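Local coordinates for protein ethylbenzene dehydrogenase alpha-subunit (Aromatoleum aromaticum, PDB 2IVF) that belongs to the molybdopterin oxidoreductase family and carries a molybdenum atom, two pterin dinucleotide cofactors and an iron/sulfur cluster, at residues 834-848 / 964-976. Numbering follows the deposited sequence.
Sequences TPMVGGDHPFKITGG and VTDRGVRVSIKKA. With MD1 (phosphoric acid 4-(2-amino-4-oxo-3,4,5,6,-tetrahydro-pteridin-6-yl)-2-hydroxy-3,4-dimercapto-but-3-en-yl ester guanylate ester), chain N.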
loop_
_atom_site.group_PDB
_atom_site.type_symbol
_atom_site.label_atom_id
_atom_site.label_comp_id
_atom_site.label_asym_id
_atom_site.label_seq_id
_atom_site.Cartn_x
_atom_site.Cartn_y
_atom_site.Cartn_z
ATOM N N THR A 834 22.207 10.221 15.149
ATOM C CA THR A 834 20.992 11.010 15.294
ATOM C C THR A 834 21.007 11.761 16.598
ATOM O O THR A 834 21.344 11.178 17.642
ATOM C CB THR A 834 19.788 10.079 15.353
ATOM O OG1 THR A 834 19.958 9.054 14.361
ATOM C CG2 THR A 834 18.482 10.874 15.133
ATOM N N PRO A 835 20.666 13.059 16.578
ATOM C CA PRO A 835 20.491 13.776 17.831
ATOM C C PRO A 835 19.442 13.098 18.722
ATOM O O PRO A 835 18.579 12.397 18.217
ATOM C CB PRO A 835 20.005 15.125 17.357
ATOM C CG PRO A 835 20.681 15.307 16.076
ATOM C CD PRO A 835 20.508 13.968 15.430
ATOM N N MET A 836 19.569 13.257 20.026
ATOM C CA MET A 836 18.658 12.633 20.989
ATOM C C MET A 836 17.362 13.435 21.080
ATOM O O MET A 836 16.965 13.931 22.121
ATOM C CB MET A 836 19.355 12.476 22.360
ATOM C CG MET A 836 20.369 11.288 22.323
ATOM S SD MET A 836 21.207 11.045 23.889
ATOM C CE MET A 836 19.975 9.992 24.675
ATOM N N VAL A 837 16.703 13.561 19.932
ATOM C CA VAL A 837 15.410 14.220 19.846
ATOM C C VAL A 837 14.394 13.428 20.678
ATOM O O VAL A 837 14.215 12.229 20.451
ATOM C CB VAL A 837 14.894 14.274 18.404
ATOM C CG1 VAL A 837 13.589 15.090 18.322
ATOM C CG2 VAL A 837 16.000 14.786 17.397
ATOM N N GLY A 838 13.711 14.119 21.596
ATOM C CA GLY A 838 12.758 13.502 22.491
ATOM C C GLY A 838 13.324 13.181 23.862
ATOM O O GLY A 838 12.574 12.853 24.770
ATOM N N GLY A 839 14.636 13.227 24.007
ATOM C CA GLY A 839 15.275 12.985 25.318
ATOM C C GLY A 839 15.967 11.646 25.279
ATOM O O GLY A 839 16.064 11.010 24.237
ATOM N N ASP A 840 16.457 11.216 26.423
ATOM C CA ASP A 840 17.236 10.025 26.499
ATOM C C ASP A 840 16.318 8.846 26.747
ATOM O O ASP A 840 16.048 8.464 27.898
ATOM C CB ASP A 840 18.252 10.151 27.631
ATOM C CG ASP A 840 19.197 8.966 27.665
ATOM O OD1 ASP A 840 19.127 8.143 26.728
ATOM O OD2 ASP A 840 19.957 8.847 28.622
ATOM N N HIS A 841 15.836 8.271 25.659
ATOM C CA HIS A 841 14.936 7.158 25.696
ATOM C C HIS A 841 15.546 6.142 24.794
ATOM O O HIS A 841 16.247 6.499 23.859
ATOM C CB HIS A 841 13.534 7.572 25.201
ATOM C CG HIS A 841 12.798 8.455 26.169
ATOM N ND1 HIS A 841 12.779 9.830 26.057
ATOM C CD2 HIS A 841 12.102 8.163 27.280
ATOM C CE1 HIS A 841 12.119 10.344 27.076
ATOM N NE2 HIS A 841 11.687 9.354 27.831
ATOM N N PRO A 842 15.299 4.870 25.072
ATOM C CA PRO A 842 16.109 3.839 24.453
ATOM C C PRO A 842 15.742 3.370 23.057
ATOM O O PRO A 842 16.622 2.815 22.413
ATOM C CB PRO A 842 15.999 2.683 25.440
ATOM C CG PRO A 842 14.677 2.790 25.938
ATOM C CD PRO A 842 14.332 4.277 25.996
ATOM N N PHE A 843 14.516 3.579 22.561
ATOM C CA PHE A 843 14.210 3.119 21.213
ATOM C C PHE A 843 14.421 4.270 20.247
ATOM O O PHE A 843 14.253 5.433 20.601
ATOM C CB PHE A 843 12.783 2.599 21.044
ATOM C CG PHE A 843 12.507 1.348 21.813
ATOM C CD1 PHE A 843 12.226 1.422 23.163
ATOM C CD2 PHE A 843 12.574 0.083 21.199
ATOM C CE1 PHE A 843 11.985 0.266 23.900
ATOM C CE2 PHE A 843 12.334 -1.072 21.937
ATOM C CZ PHE A 843 12.027 -0.979 23.269
ATOM N N LYS A 844 14.824 3.924 19.043
ATOM C CA LYS A 844 14.820 4.846 17.907
ATOM C C LYS A 844 13.651 4.479 17.024
ATOM O O LYS A 844 13.562 3.349 16.532
ATOM C CB LYS A 844 16.134 4.780 17.154
ATOM C CG LYS A 844 17.217 5.592 17.795
ATOM C CD LYS A 844 18.349 5.749 16.800
ATOM C CE LYS A 844 19.437 6.601 17.342
ATOM N NZ LYS A 844 20.515 6.707 16.338
ATOM N N ILE A 845 12.735 5.437 16.829
ATOM C CA ILE A 845 11.530 5.161 16.096
ATOM C C ILE A 845 11.739 5.530 14.638
ATOM O O ILE A 845 12.182 6.635 14.311
ATOM C CB ILE A 845 10.298 5.881 16.737
ATOM C CG1 ILE A 845 8.990 5.362 16.125
ATOM C CG2 ILE A 845 10.415 7.442 16.662
ATOM C CD1 ILE A 845 7.815 5.545 17.118
ATOM N N THR A 846 11.390 4.598 13.770
ATOM C CA THR A 846 11.405 4.837 12.364
ATOM C C THR A 846 9.999 4.624 11.796
ATOM O O THR A 846 9.077 4.139 12.488
ATOM C CB THR A 846 12.441 3.944 11.622
ATOM O OG1 THR A 846 12.068 2.563 11.698
ATOM C CG2 THR A 846 13.884 4.152 12.176
ATOM N N GLY A 847 9.828 5.002 10.539
ATOM C CA GLY A 847 8.556 4.852 9.872
ATOM C C GLY A 847 8.651 4.398 8.436
ATOM O O GLY A 847 9.631 3.799 8.010
ATOM N N GLY A 848 7.616 4.730 7.680
ATOM C CA GLY A 848 7.614 4.384 6.260
ATOM C C GLY A 848 6.218 4.650 5.768
ATOM O O GLY A 848 5.259 4.756 6.551
ATOM N N VAL A 964 11.318 17.817 9.493
ATOM C CA VAL A 964 10.824 16.513 9.015
ATOM C C VAL A 964 11.631 15.346 9.562
ATOM O O VAL A 964 11.434 14.227 9.151
ATOM C CB VAL A 964 10.857 16.431 7.488
ATOM C CG1 VAL A 964 9.979 17.559 6.828
ATOM C CG2 VAL A 964 12.313 16.423 6.926
ATOM N N THR A 965 12.541 15.650 10.474
ATOM C CA THR A 965 13.605 14.751 10.924
ATOM C C THR A 965 13.126 13.768 11.979
ATOM O O THR A 965 13.708 13.644 13.052
ATOM C CB THR A 965 14.747 15.569 11.489
ATOM O OG1 THR A 965 14.262 16.374 12.573
ATOM C CG2 THR A 965 15.319 16.507 10.363
ATOM N N ASP A 966 12.091 13.037 11.641
ATOM C CA ASP A 966 11.454 12.132 12.572
ATOM C C ASP A 966 12.101 10.734 12.708
ATOM O O ASP A 966 11.791 9.990 13.642
ATOM C CB ASP A 966 9.978 11.955 12.204
ATOM C CG ASP A 966 9.792 11.316 10.879
ATOM O OD1 ASP A 966 10.080 10.090 10.745
ATOM O OD2 ASP A 966 9.256 11.996 9.988
ATOM N N ARG A 967 12.969 10.362 11.768
ATOM C CA ARG A 967 13.504 9.039 11.750
ATOM C C ARG A 967 14.629 8.978 12.782
ATOM O O ARG A 967 15.649 9.711 12.680
ATOM C CB ARG A 967 14.017 8.701 10.338
ATOM C CG ARG A 967 12.993 8.770 9.221
ATOM C CD ARG A 967 12.035 7.554 9.305
ATOM N NE ARG A 967 11.252 7.340 8.099
ATOM C CZ ARG A 967 10.003 7.742 7.897
ATOM N NH1 ARG A 967 9.329 8.407 8.818
ATOM N NH2 ARG A 967 9.408 7.451 6.754
ATOM N N GLY A 968 14.426 8.155 13.816
ATOM C CA GLY A 968 15.411 7.982 14.845
ATOM C C GLY A 968 15.115 8.782 16.095
ATOM O O GLY A 968 15.903 8.798 17.025
ATOM N N VAL A 969 13.969 9.467 16.118
ATOM C CA VAL A 969 13.531 10.117 17.330
ATOM C C VAL A 969 13.485 9.075 18.450
ATOM O O VAL A 969 13.203 7.878 18.224
ATOM C CB VAL A 969 12.203 10.834 17.127
ATOM C CG1 VAL A 969 11.533 11.238 18.503
ATOM C CG2 VAL A 969 12.457 12.100 16.253
ATOM N N ARG A 970 13.793 9.524 19.646
ATOM C CA ARG A 970 13.813 8.655 20.781
ATOM C C ARG A 970 12.434 8.495 21.388
ATOM O O ARG A 970 11.743 9.475 21.661
ATOM C CB ARG A 970 14.746 9.213 21.852
ATOM C CG ARG A 970 16.204 9.301 21.420
ATOM C CD ARG A 970 16.728 8.020 20.787
ATOM N NE ARG A 970 18.173 8.008 20.530
ATOM C CZ ARG A 970 19.106 7.592 21.410
ATOM N NH1 ARG A 970 18.802 7.158 22.630
ATOM N NH2 ARG A 970 20.393 7.599 21.080
ATOM N N VAL A 971 12.077 7.248 21.675
ATOM C CA VAL A 971 10.887 6.941 22.433
ATOM C C VAL A 971 11.186 5.853 23.443
ATOM O O VAL A 971 12.114 5.094 23.265
ATOM C CB VAL A 971 9.738 6.478 21.545
ATOM C CG1 VAL A 971 9.388 7.599 20.568
ATOM C CG2 VAL A 971 10.059 5.136 20.839
ATOM N N SER A 972 10.423 5.859 24.533
ATOM C CA SER A 972 10.333 4.736 25.467
ATOM C C SER A 972 9.021 3.997 25.164
ATOM O O SER A 972 8.107 4.580 24.624
ATOM C CB SER A 972 10.336 5.272 26.883
ATOM O OG SER A 972 11.659 5.476 27.372
ATOM N N ILE A 973 8.939 2.717 25.491
ATOM C CA ILE A 973 7.715 1.954 25.280
ATOM C C ILE A 973 7.352 1.235 26.574
ATOM O O ILE A 973 8.212 0.685 27.253
ATOM C CB ILE A 973 7.889 0.941 24.121
ATOM C CG1 ILE A 973 8.300 1.642 22.833
ATOM C CG2 ILE A 973 6.620 0.134 23.921
ATOM C CD1 ILE A 973 8.869 0.661 21.694
ATOM N N LYS A 974 6.075 1.237 26.934
ATOM C CA LYS A 974 5.604 0.413 28.034
ATOM C C LYS A 974 4.254 -0.202 27.645
ATOM O O LYS A 974 3.566 0.313 26.757
ATOM C CB LYS A 974 5.495 1.256 29.298
ATOM C CG LYS A 974 4.437 2.306 29.246
ATOM C CD LYS A 974 4.518 3.131 30.505
ATOM C CE LYS A 974 3.381 4.132 30.630
ATOM N NZ LYS A 974 3.386 4.679 32.071
ATOM N N LYS A 975 3.880 -1.279 28.320
ATOM C CA LYS A 975 2.611 -1.943 28.046
ATOM C C LYS A 975 1.470 -1.034 28.452
ATOM O O LYS A 975 1.565 -0.388 29.469
ATOM C CB LYS A 975 2.502 -3.253 28.833
ATOM C CG LYS A 975 1.319 -4.120 28.332
ATOM C CD LYS A 975 0.939 -5.178 29.359
ATOM C CE LYS A 975 -0.406 -5.789 29.022
ATOM N NZ LYS A 975 -1.576 -4.928 29.457
ATOM N N ALA A 976 0.389 -1.030 27.672
ATOM C CA ALA A 976 -0.866 -0.383 28.021
ATOM C C ALA A 976 -1.955 -1.442 27.921
ATOM O O ALA A 976 -1.662 -2.655 27.950
ATOM C CB ALA A 976 -1.171 0.723 27.066
ATOM O OXT ALA A 976 -3.133 -1.097 27.752
HETATM P PB MD1 N . -0.633 14.521 3.324
HETATM O O3B MD1 N . -1.477 13.185 3.260
HETATM O O1B MD1 N . -0.531 15.038 1.934
HETATM O O2B MD1 N . -1.004 15.380 4.470
HETATM O O3A MD1 N . 0.799 13.955 3.706
HETATM C C10 MD1 N . 1.774 13.557 2.717
HETATM C C11 MD1 N . 2.888 12.925 3.535
HETATM O O11 MD1 N . 2.367 11.590 3.857
HETATM C C12 MD1 N . 4.127 12.763 2.696
HETATM S S12 MD1 N . 4.081 12.862 0.989
HETATM C C13 MD1 N . 5.337 12.457 3.266
HETATM S S13 MD1 N . 6.733 12.215 2.348
HETATM C C14 MD1 N . 5.524 12.343 4.730
HETATM N N15 MD1 N . 5.966 11.100 5.267
HETATM C C16 MD1 N . 6.033 10.891 6.620
HETATM C C15 MD1 N . 6.589 9.701 7.051
HETATM O O14 MD1 N . 7.027 8.844 6.237
HETATM N N17 MD1 N . 6.556 9.511 8.395
HETATM C C17 MD1 N . 6.067 10.485 9.267
HETATM N N16 MD1 N . 6.110 10.201 10.561
HETATM N N18 MD1 N . 5.579 11.651 8.811
HETATM C C20 MD1 N . 5.566 11.858 7.512
HETATM N N8 MD1 N . 5.122 13.055 7.048
HETATM C C7 MD1 N . 4.977 13.398 5.660
HETATM P PA MD1 N . -2.939 12.780 3.797
HETATM O O1A MD1 N . -3.361 11.636 2.934
HETATM O O2A MD1 N . -2.833 12.528 5.252
HETATM O "O5'" MD1 N . -3.872 14.031 3.556
HETATM C "C5'" MD1 N . -4.214 14.311 2.203
HETATM C "C4'" MD1 N . -5.672 14.486 2.089
HETATM O "O4'" MD1 N . -5.888 14.588 0.686
HETATM C "C1'" MD1 N . -7.204 14.070 0.492
HETATM N N9 MD1 N . -7.507 13.688 -0.894
HETATM C C4 MD1 N . -8.281 14.411 -1.691
HETATM N N3 MD1 N . -8.904 15.589 -1.453
HETATM C C2 MD1 N . -9.634 16.165 -2.409
HETATM N N2 MD1 N . -10.251 17.356 -2.185
HETATM N N1 MD1 N . -9.799 15.485 -3.600
HETATM C C6 MD1 N . -9.198 14.288 -3.905
HETATM O O6 MD1 N . -9.355 13.802 -5.025
HETATM C C5 MD1 N . -8.389 13.719 -2.909
HETATM N N7 MD1 N . -7.682 12.599 -2.802
HETATM C C8 MD1 N . -7.144 12.600 -1.579
HETATM C "C2'" MD1 N . -7.267 12.833 1.384
HETATM O "O2'" MD1 N . -8.613 12.461 1.766
HETATM C "C3'" MD1 N . -6.369 13.209 2.572
HETATM O "O3'" MD1 N . -7.139 13.491 3.770
HETATM O O HOH W 1 18.309 9.233 12.184
HETATM O O HOH W 2 21.413 8.653 18.457
HETATM O O HOH W 3 18.137 9.595 18.377
HETATM O O HOH W 4 20.670 6.234 25.320
#
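F843 and V971 form an antiparallel hydrogen-bonded pair, F843 N reaching V971 O at 2.9 Å and V971 N answering to F843 O; farther along, I845 O takes the N-H of G968, although the short axes of strands 843-846 and 969-975 splay to 116°. On the buried side of this pairing, CD1 of I973 sits over the centre of the F843 ring, a CH-pi contact 3.5 Å from the centroid and 4° off the ring normal. V971 CG2 meets F843 CB and V971 CG1 meets I845 CG2, while L894, C916 and, from strand 873-877, M876 pack against this layer.

The backbone N of R970 turns away from strand 843-846 and donates to V837 O, in the 834-842 loop, at 2.9 Å. Its side chain lies with K844 on the face opposite F843 and V971. A bend at chi2 (-49°) brings NH1 to H841 O, also at 2.9 Å and in the guanidinium plane; M836 CG lies over one guanidinium face, offset toward the rim, and the K844 chain passes NE. Waters link NE to P835 O and G968 O, and NH2 to T834 O. K844 NZ, 4.8 Å from R970 NH2, holds T834 OG1 and V300 O, so neighbouring oxygens probably offset the two like charges.

Past the strands R967 lays its guanidinium across the G847-G848 backbone, with G847 C 3.5 Å above its centre. NH1 forms a salt bridge with D966 OD1, NE a hydrogen bond with S447 OG, and NH2 donates to MD1 O14 at 2.8 Å and is salt-bridged to MGD O2B. One guanidinium thus serves both pterin cofactors, and D966, itself salt-bridged to R615, probably helps hold it between them.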